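Local coordinates for aspartate carbamoyltransferase (Leishmania major, PDB 7K46), which probably catalyses transfer of the carbamoyl group from carbamoyl phosphate to L-aspartate, giving N-carbamoyl-L-aspartate, an early step of pyrimidine biosynthesis, at residues F21-I26 with A158-A163; I30-D35 with R318-F323; D148-H153 with M311-F316. All blocks are in the same frame, centred on the assembly; numbering follows the deposited sequence.

Contact 1: F21-I26 with A158-A163; sequences FSRADI and AVDGIA
R23, in the first turn of helix 23-41, stretches across to D160 in the loop ahead of strand 163-167, and a salt bridge between their ends makes the contact. From R23 CB outward, the chain already heads for the 158-163 loop. CG lies anti to the backbone N, the chain bends at chi2 (63°), and then runs extended through CD to NE. NE stays on the helix side, in a salt bridge with D27 one turn further on, which fixes the near edge of the guanidinium. The two terminal nitrogens do the gripping, end-on, one to each carboxylate oxygen. NH2 to D160 OD2 is the shorter bond at 2.9 Å and nearly straight (174°); OD2 sits in the guanidinium plane, yet the nitrogen meets it from above the carboxylate plane. NH1 reaches D160 OD1 at 3.2 Å, on that oxygen's syn side. The flat groups are therefore twisted, their planes 49° apart, and the fork is lopsided. Both ends of that longer bond have further partners: NH1 also donates to N186 O, and D160 OD1 accepts from A188 N.

S22 is the N-cap of helix 23-41 and forms a capping box with D25: D25 N donates to S22 OG at 3.0 Å, and S22 N returns a bond to D25 OD2 at 2.9 Å. On the far side a type II turn runs from V159 to I162, with D160 and G161 at its central corners and a long bond, 3.3 Å, from I162 N to V159 O. This turn leads out of helix 142-156 into the first strand of the parallel sheet of the aspartate-binding domain. F187 packs against both R23 and V159.

Contact 2: I30-D35 with R318-F323; sequences IQLALD and RMAILF
L32 and F323 both set CG anti to the backbone N (chi1 178° and 179°), and each sends its side chain into the gap between two helices, with A320 filling the centre. The helices are 23-41 and 309-326, the first and last of the chain, so this is an N- to C-terminal helix packing that returns the chain's end to the carbamoyl phosphate-binding half, as in other transcarbamoylases. The short segments cross steeply, at 112°, and their axes pass within 8.3 Å. Such closeness depends on two small side chains: A320 points its CB at the other helix and meets A33 there, CB to CB 4.1 Å, and A320 CB also lies 3.8 Å from the backbone N of A33. L32 closes over A320 from one flank, its CG 3.7 Å from A320 CB. Helix 142-156 adds L150, which packs on A33. Contact is by apolar side chains against each other and against backbone, with no hydrogen bond across. Further along, one leucine methyl does double duty: L32 CD2 touches F323 CD2 at 4.1 Å and rests 3.6 Å from A320 O, a carbonyl whose oxygen accepts from S324 OG.

Contact 3: D148-H153 with M311-F316; sequences DILTIH and MRYGLF
Y313 enters between L150 and T151, neighbours on helix 142-156, and meets the two at different angles. L150 runs at about a right angle to it, whereas T151 slants across it. Y313 has CG anti to its carbonyl carbon (chi1 -67°), which carries the ring over toward the threonine. L150 covers the root of the tyrosine: its CD2 lies 3.8 Å from Y313 CB and 3.4 Å from Y313 O, while CG comes up at 4.0 Å from ring atom CD1. The CD2 flank of the ring belongs to T151, whose OG1 lies 3.4 Å from Y313 CD2 and whose methyl CG2 approaches the same carbon at 3.9 Å. The hydroxyl makes its hydrogen bond within its own helix, to L147 O, so it meets the ring simply as packing.

Helices 142-156 and 309-326 are the pair that link the two domains of the transcarbamoylase fold, and here they are joined in the buried interior. At its far end the tyrosine's OH hydrogen-bonds E155 OE2, one turn beyond T151 on helix 142-156. On the other side of helix 309-326, R312 NH1 bonds to S105 O of the second subunit, where Y106 of that subunit packs on L315.

From the N terminus, helix 23-41 supplies the first segments of contacts 1 and 2, at its start and further along. After the first parallel sheet, helix 142-156 gives the opening side of contact 3, and the loop after it closes contact 1. The second sheet follows before helix 309-326 closes contact 3 and then, about two turns later, contact 2. Contact 3 is thus nested within contact 2, and contact 1 crosses both. Contacts 2 and 3 meet where I30 packs on H153; contacts 1 and 3 touch through V159 and I152. Together they tie the first and last helices and helix 142-156 to the start of the second sheet.

Contact 1: F21-I26 with A158-A163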
loop_
_atom_site.group_PDB
_atom_site.type_symbol
_atom_site.label_atom_id
_atom_site.label_comp_id
_atom_site.label_asym_id
_atom_site.label_seq_id
_atom_site.Cartn_x
_atom_site.Cartn_y
_atom_site.Cartn_z
ATOM N N PHE A 21 -1.760 28.135 14.131
ATOM C CA PHE A 21 -0.678 28.857 13.470
ATOM C C PHE A 21 -0.879 30.370 13.522
ATOM O O PHE A 21 -2.005 30.860 13.414
ATOM C CB PHE A 21 -0.569 28.411 12.018
ATOM C CG PHE A 21 -0.264 26.945 11.876
ATOM C CD1 PHE A 21 0.914 26.419 12.396
ATOM C CD2 PHE A 21 -1.159 26.095 11.252
ATOM C CE1 PHE A 21 1.208 25.054 12.275
ATOM C CE2 PHE A 21 -0.873 24.728 11.122
ATOM C CZ PHE A 21 0.307 24.215 11.634
ATOM N N SER A 22 0.227 31.102 13.666
ATOM C CA SER A 22 0.212 32.550 13.510
ATOM C C SER A 22 0.270 32.919 12.030
ATOM O O SER A 22 0.574 32.089 11.174
ATOM C CB SER A 22 1.397 33.178 14.234
ATOM O OG SER A 22 2.602 32.734 13.644
ATOM N N ARG A 23 -0.005 34.195 11.730
ATOM C CA ARG A 23 0.182 34.668 10.360
ATOM C C ARG A 23 1.628 34.460 9.913
ATOM O O ARG A 23 1.878 34.038 8.777
ATOM C CB ARG A 23 -0.229 36.140 10.244
ATOM C CG ARG A 23 0.194 36.820 8.946
ATOM C CD ARG A 23 -0.454 36.190 7.710
ATOM N NE ARG A 23 -0.040 36.873 6.485
ATOM C CZ ARG A 23 -0.648 37.931 5.966
ATOM N NH1 ARG A 23 -1.747 38.435 6.504
ATOM N NH2 ARG A 23 -0.135 38.507 4.882
ATOM N N ALA A 24 2.588 34.694 10.819
ATOM C CA ALA A 24 3.995 34.462 10.493
ATOM C C ALA A 24 4.260 33.001 10.145
ATOM O O ALA A 24 5.015 32.719 9.204
ATOM C CB ALA A 24 4.896 34.907 11.649
ATOM N N ASP A 25 3.665 32.060 10.898
ATOM C CA ASP A 25 3.783 30.635 10.567
ATOM C C ASP A 25 3.251 30.356 9.166
ATOM O O ASP A 25 3.842 29.587 8.397
ATOM C CB ASP A 25 2.996 29.759 11.551
ATOM C CG ASP A 25 3.544 29.761 12.976
ATOM O OD1 ASP A 25 4.772 29.920 13.199
ATOM O OD2 ASP A 25 2.704 29.553 13.886
ATOM N N ILE A 26 2.091 30.927 8.847
ATOM C CA ILE A 26 1.468 30.686 7.548
ATOM C C ILE A 26 2.329 31.258 6.430
ATOM O O ILE A 26 2.568 30.590 5.411
ATOM C CB ILE A 26 0.040 31.263 7.531
ATOM C CG1 ILE A 26 -0.838 30.515 8.551
ATOM C CG2 ILE A 26 -0.562 31.193 6.122
ATOM C CD1 ILE A 26 -2.196 31.160 8.784
ATOM N N ALA A 158 -1.195 37.506 -3.532
ATOM C CA ALA A 158 -1.466 37.935 -2.164
ATOM C C ALA A 158 -2.846 37.448 -1.747
ATOM O O ALA A 158 -3.722 37.231 -2.594
ATOM C CB ALA A 158 -1.395 39.464 -2.024
ATOM N N VAL A 159 -3.028 37.288 -0.439
ATOM C CA VAL A 159 -4.339 37.016 0.143
ATOM C C VAL A 159 -4.933 38.270 0.765
ATOM O O VAL A 159 -6.131 38.528 0.629
ATOM C CB VAL A 159 -4.251 35.877 1.181
ATOM C CG1 VAL A 159 -5.633 35.580 1.742
ATOM C CG2 VAL A 159 -3.663 34.619 0.559
ATOM N N ASP A 160 -4.108 39.043 1.468
ATOM C CA ASP A 160 -4.494 40.389 1.864
ATOM C C ASP A 160 -5.138 41.115 0.693
ATOM O O ASP A 160 -4.634 41.070 -0.433
ATOM C CB ASP A 160 -3.268 41.174 2.340
ATOM C CG ASP A 160 -2.723 40.673 3.662
ATOM O OD1 ASP A 160 -3.504 40.133 4.481
ATOM O OD2 ASP A 160 -1.507 40.850 3.888
ATOM N N GLY A 161 -6.271 41.762 0.960
ATOM C CA GLY A 161 -6.920 42.620 -0.005
ATOM C C GLY A 161 -8.005 41.982 -0.853
ATOM O O GLY A 161 -8.677 42.705 -1.599
ATOM N N ILE A 162 -8.227 40.665 -0.759
ATOM C CA ILE A 162 -9.103 39.998 -1.721
ATOM C C ILE A 162 -10.564 40.143 -1.318
ATOM O O ILE A 162 -10.914 40.299 -0.141
ATOM C CB ILE A 162 -8.750 38.506 -1.891
ATOM C CG1 ILE A 162 -9.033 37.720 -0.605
ATOM C CG2 ILE A 162 -7.319 38.321 -2.395
ATOM C CD1 ILE A 162 -8.910 36.191 -0.785
ATOM N N ALA A 163 -11.426 40.050 -2.325
ATOM C CA ALA A 163 -12.832 39.716 -2.150
ATOM C C ALA A 163 -13.030 38.265 -2.565
ATOM O O ALA A 163 -12.631 37.872 -3.667
ATOM C CB ALA A 163 -13.735 40.627 -2.985
#

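Contact 2: I30-D35 with R318-F323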
loop_
_atom_site.group_PDB
_atom_site.type_symbol
_atom_site.label_atom_id
_atom_site.label_comp_id
_atom_site.label_asym_id
_atom_site.label_seq_id
_atom_site.Cartn_x
_atom_site.Cartn_y
_atom_site.Cartn_z
ATOM N N ILE A 30 3.957 29.019 3.512
ATOM C CA ILE A 30 3.741 29.337 2.107
ATOM C C ILE A 30 5.074 29.419 1.367
ATOM O O ILE A 30 5.237 28.843 0.284
ATOM C CB ILE A 30 2.933 30.641 1.972
ATOM C CG1 ILE A 30 1.469 30.389 2.331
ATOM C CG2 ILE A 30 3.057 31.198 0.557
ATOM C CD1 ILE A 30 0.639 31.677 2.400
ATOM N N GLN A 31 6.041 30.155 1.929
ATOM C CA GLN A 31 7.327 30.311 1.249
ATOM C C GLN A 31 8.052 28.974 1.115
ATOM O O GLN A 31 8.670 28.694 0.080
ATOM C CB GLN A 31 8.205 31.322 1.991
ATOM C CG GLN A 31 9.450 31.739 1.210
ATOM C CD GLN A 31 9.102 32.400 -0.114
ATOM O OE1 GLN A 31 8.418 33.425 -0.146
ATOM N NE2 GLN A 31 9.551 31.802 -1.216
ATOM N N LEU A 32 7.986 28.137 2.151
ATOM C CA LEU A 32 8.653 26.838 2.099
ATOM C C LEU A 32 8.009 25.936 1.053
ATOM O O LEU A 32 8.710 25.253 0.300
ATOM C CB LEU A 32 8.630 26.178 3.487
ATOM C CG LEU A 32 9.235 24.770 3.649
ATOM C CD1 LEU A 32 10.673 24.755 3.158
ATOM C CD2 LEU A 32 9.158 24.306 5.119
ATOM N N ALA A 33 6.673 25.938 0.977
ATOM C CA ALA A 33 5.994 25.128 -0.029
ATOM C C ALA A 33 6.368 25.577 -1.435
ATOM O O ALA A 33 6.635 24.747 -2.313
ATOM C CB ALA A 33 4.476 25.195 0.175
ATOM N N LEU A 34 6.420 26.890 -1.662
ATOM C CA LEU A 34 6.787 27.388 -2.984
ATOM C C LEU A 34 8.240 27.069 -3.312
ATOM O O LEU A 34 8.561 26.738 -4.459
ATOM C CB LEU A 34 6.535 28.893 -3.065
ATOM C CG LEU A 34 5.061 29.308 -3.008
ATOM C CD1 LEU A 34 4.928 30.843 -3.043
ATOM C CD2 LEU A 34 4.272 28.674 -4.142
ATOM N N ASP A 35 9.135 27.167 -2.320
ATOM C CA ASP A 35 10.539 26.834 -2.558
ATOM C C ASP A 35 10.696 25.359 -2.913
ATOM O O ASP A 35 11.467 25.005 -3.816
ATOM C CB ASP A 35 11.383 27.199 -1.334
ATOM C CG ASP A 35 11.494 28.709 -1.122
ATOM O OD1 ASP A 35 11.123 29.473 -2.034
ATOM O OD2 ASP A 35 11.956 29.137 -0.044
ATOM N N ARG A 318 1.731 20.146 2.121
ATOM C CA ARG A 318 1.903 19.017 3.024
ATOM C C ARG A 318 3.368 18.613 3.147
ATOM O O ARG A 318 3.801 18.196 4.225
ATOM C CB ARG A 318 1.031 17.853 2.559
ATOM C CG ARG A 318 -0.451 18.133 2.817
ATOM C CD ARG A 318 -1.370 17.049 2.245
ATOM N NE ARG A 318 -2.750 17.366 2.600
ATOM C CZ ARG A 318 -3.702 17.705 1.740
ATOM N NH1 ARG A 318 -3.490 17.689 0.432
ATOM N NH2 ARG A 318 -4.896 18.069 2.206
ATOM N N MET A 319 4.157 18.778 2.082
ATOM C CA MET A 319 5.602 18.578 2.191
ATOM C C MET A 319 6.231 19.598 3.138
ATOM O O MET A 319 7.061 19.250 3.987
ATOM C CB MET A 319 6.248 18.673 0.804
ATOM C CG MET A 319 5.919 17.504 -0.134
ATOM S SD MET A 319 6.637 17.674 -1.799
ATOM C CE MET A 319 8.397 17.541 -1.460
ATOM N N ALA A 320 5.865 20.874 2.988
ATOM C CA ALA A 320 6.392 21.904 3.882
ATOM C C ALA A 320 6.077 21.572 5.332
ATOM O O ALA A 320 6.929 21.722 6.214
ATOM C CB ALA A 320 5.804 23.270 3.517
ATOM N N ILE A 321 4.859 21.102 5.590
ATOM C CA ILE A 321 4.448 20.775 6.954
ATOM C C ILE A 321 5.217 19.568 7.476
ATOM O O ILE A 321 5.804 19.615 8.565
ATOM C CB ILE A 321 2.925 20.552 7.011
ATOM C CG1 ILE A 321 2.187 21.887 6.783
ATOM C CG2 ILE A 321 2.516 19.953 8.375
ATOM C CD1 ILE A 321 0.697 21.736 6.535
ATOM N N LEU A 322 5.220 18.465 6.720
ATOM C CA LEU A 322 5.901 17.258 7.195
ATOM C C LEU A 322 7.386 17.515 7.407
ATOM O O LEU A 322 7.968 17.060 8.399
ATOM C CB LEU A 322 5.705 16.103 6.207
ATOM C CG LEU A 322 4.283 15.566 6.038
ATOM C CD1 LEU A 322 4.197 14.668 4.804
ATOM C CD2 LEU A 322 3.827 14.811 7.292
ATOM N N PHE A 323 8.016 18.233 6.474
ATOM C CA PHE A 323 9.428 18.583 6.605
ATOM C C PHE A 323 9.688 19.365 7.889
ATOM O O PHE A 323 10.683 19.131 8.587
ATOM C CB PHE A 323 9.844 19.406 5.383
ATOM C CG PHE A 323 11.276 19.852 5.385
ATOM C CD1 PHE A 323 12.280 19.020 4.903
ATOM C CD2 PHE A 323 11.618 21.134 5.815
ATOM C CE1 PHE A 323 13.603 19.448 4.882
ATOM C CE2 PHE A 323 12.936 21.563 5.795
ATOM C CZ PHE A 323 13.930 20.720 5.333
#

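Contact 3: D148-H153 with M311-F316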
loop_
_atom_site.group_PDB
_atom_site.type_symbol
_atom_site.label_atom_id
_atom_site.label_comp_id
_atom_site.label_asym_id
_atom_site.label_seq_id
_atom_site.Cartn_x
_atom_site.Cartn_y
_atom_site.Cartn_z
ATOM N N ASP A 148 -5.586 25.833 0.655
ATOM C CA ASP A 148 -6.449 26.836 0.035
ATOM C C ASP A 148 -5.795 28.211 0.090
ATOM O O ASP A 148 -5.821 28.967 -0.892
ATOM C CB ASP A 148 -7.818 26.877 0.729
ATOM C CG ASP A 148 -8.661 25.619 0.486
ATOM O OD1 ASP A 148 -8.331 24.803 -0.408
ATOM O OD2 ASP A 148 -9.667 25.450 1.214
ATOM N N ILE A 149 -5.202 28.554 1.235
ATOM C CA ILE A 149 -4.521 29.843 1.366
ATOM C C ILE A 149 -3.332 29.917 0.420
ATOM O O ILE A 149 -3.109 30.935 -0.247
ATOM C CB ILE A 149 -4.084 30.073 2.824
ATOM C CG1 ILE A 149 -5.303 30.273 3.721
ATOM C CG2 ILE A 149 -3.133 31.256 2.924
ATOM C CD1 ILE A 149 -4.915 30.371 5.168
ATOM N N LEU A 150 -2.531 28.846 0.371
ATOM C CA LEU A 150 -1.397 28.808 -0.555
ATOM C C LEU A 150 -1.847 29.008 -1.998
ATOM O O LEU A 150 -1.199 29.737 -2.762
ATOM C CB LEU A 150 -0.649 27.483 -0.419
ATOM C CG LEU A 150 0.450 27.211 -1.454
ATOM C CD1 LEU A 150 1.528 28.313 -1.445
ATOM C CD2 LEU A 150 1.066 25.849 -1.183
ATOM N N THR A 151 -2.944 28.359 -2.391
ATOM C CA THR A 151 -3.438 28.482 -3.760
ATOM C C THR A 151 -3.765 29.931 -4.087
ATOM O O THR A 151 -3.361 30.449 -5.133
ATOM C CB THR A 151 -4.669 27.596 -3.960
ATOM O OG1 THR A 151 -4.321 26.226 -3.699
ATOM C CG2 THR A 151 -5.176 27.704 -5.416
ATOM N N ILE A 152 -4.493 30.607 -3.197
ATOM C CA ILE A 152 -4.816 32.012 -3.436
ATOM C C ILE A 152 -3.536 32.821 -3.572
ATOM O O ILE A 152 -3.352 33.572 -4.537
ATOM C CB ILE A 152 -5.712 32.558 -2.311
ATOM C CG1 ILE A 152 -7.046 31.815 -2.278
ATOM C CG2 ILE A 152 -5.949 34.056 -2.498
ATOM C CD1 ILE A 152 -7.874 32.114 -1.048
ATOM N N HIS A 153 -2.620 32.654 -2.618
ATOM C CA HIS A 153 -1.393 33.452 -2.628
ATOM C C HIS A 153 -0.570 33.200 -3.886
ATOM O O HIS A 153 -0.042 34.140 -4.499
ATOM C CB HIS A 153 -0.552 33.146 -1.394
ATOM C CG HIS A 153 0.727 33.923 -1.345
ATOM N ND1 HIS A 153 0.836 35.135 -0.698
ATOM C CD2 HIS A 153 1.938 33.681 -1.899
ATOM C CE1 HIS A 153 2.064 35.598 -0.841
ATOM N NE2 HIS A 153 2.754 34.736 -1.567
ATOM N N MET A 311 -4.850 21.216 -5.993
ATOM C CA MET A 311 -4.405 19.936 -5.438
ATOM C C MET A 311 -2.892 19.820 -5.421
ATOM O O MET A 311 -2.330 19.194 -4.511
ATOM C CB MET A 311 -5.004 18.769 -6.228
ATOM C CG MET A 311 -6.487 18.568 -5.955
ATOM S SD MET A 311 -7.145 17.135 -6.817
ATOM C CE MET A 311 -7.343 17.780 -8.482
ATOM N N ARG A 312 -2.214 20.394 -6.420
ATOM C CA ARG A 312 -0.757 20.349 -6.431
ATOM C C ARG A 312 -0.176 21.283 -5.373
ATOM O O ARG A 312 0.824 20.953 -4.720
ATOM C CB ARG A 312 -0.237 20.687 -7.828
ATOM C CG ARG A 312 1.282 20.563 -7.973
ATOM C CD ARG A 312 1.669 20.198 -9.402
ATOM N NE ARG A 312 3.107 20.062 -9.600
ATOM C CZ ARG A 312 3.762 18.911 -9.523
ATOM N NH1 ARG A 312 3.158 17.799 -9.125
ATOM N NH2 ARG A 312 5.053 18.871 -9.860
ATOM N N TYR A 313 -0.801 22.444 -5.160
ATOM C CA TYR A 313 -0.430 23.233 -3.993
ATOM C C TYR A 313 -0.626 22.438 -2.709
ATOM O O TYR A 313 0.166 22.578 -1.773
ATOM C CB TYR A 313 -1.225 24.541 -3.951
ATOM C CG TYR A 313 -0.863 25.481 -5.075
ATOM C CD1 TYR A 313 0.431 25.965 -5.209
ATOM C CD2 TYR A 313 -1.823 25.892 -5.997
ATOM C CE1 TYR A 313 0.775 26.829 -6.249
ATOM C CE2 TYR A 313 -1.496 26.759 -7.036
ATOM C CZ TYR A 313 -0.193 27.219 -7.158
ATOM O OH TYR A 313 0.121 28.081 -8.189
ATOM N N GLY A 314 -1.646 21.572 -2.656
ATOM C CA GLY A 314 -1.810 20.710 -1.493
ATOM C C GLY A 314 -0.622 19.786 -1.268
ATOM O O GLY A 314 -0.182 19.591 -0.131
ATOM N N LEU A 315 -0.082 19.213 -2.349
ATOM C CA LEU A 315 1.123 18.394 -2.223
ATOM C C LEU A 315 2.261 19.181 -1.573
ATOM O O LEU A 315 2.895 18.714 -0.623
ATOM C CB LEU A 315 1.553 17.872 -3.600
ATOM C CG LEU A 315 2.942 17.212 -3.651
ATOM C CD1 LEU A 315 2.953 15.867 -2.912
ATOM C CD2 LEU A 315 3.400 17.025 -5.104
ATOM N N PHE A 316 2.532 20.387 -2.065
ATOM C CA PHE A 316 3.699 21.100 -1.558
ATOM C C PHE A 316 3.472 21.695 -0.168
ATOM O O PHE A 316 4.416 21.764 0.639
ATOM C CB PHE A 316 4.127 22.146 -2.586
ATOM C CG PHE A 316 4.672 21.524 -3.845
ATOM C CD1 PHE A 316 5.807 20.730 -3.790
ATOM C CD2 PHE A 316 4.027 21.685 -5.062
ATOM C CE1 PHE A 316 6.306 20.122 -4.932
ATOM C CE2 PHE A 316 4.517 21.086 -6.203
ATOM C CZ PHE A 316 5.664 20.298 -6.134
#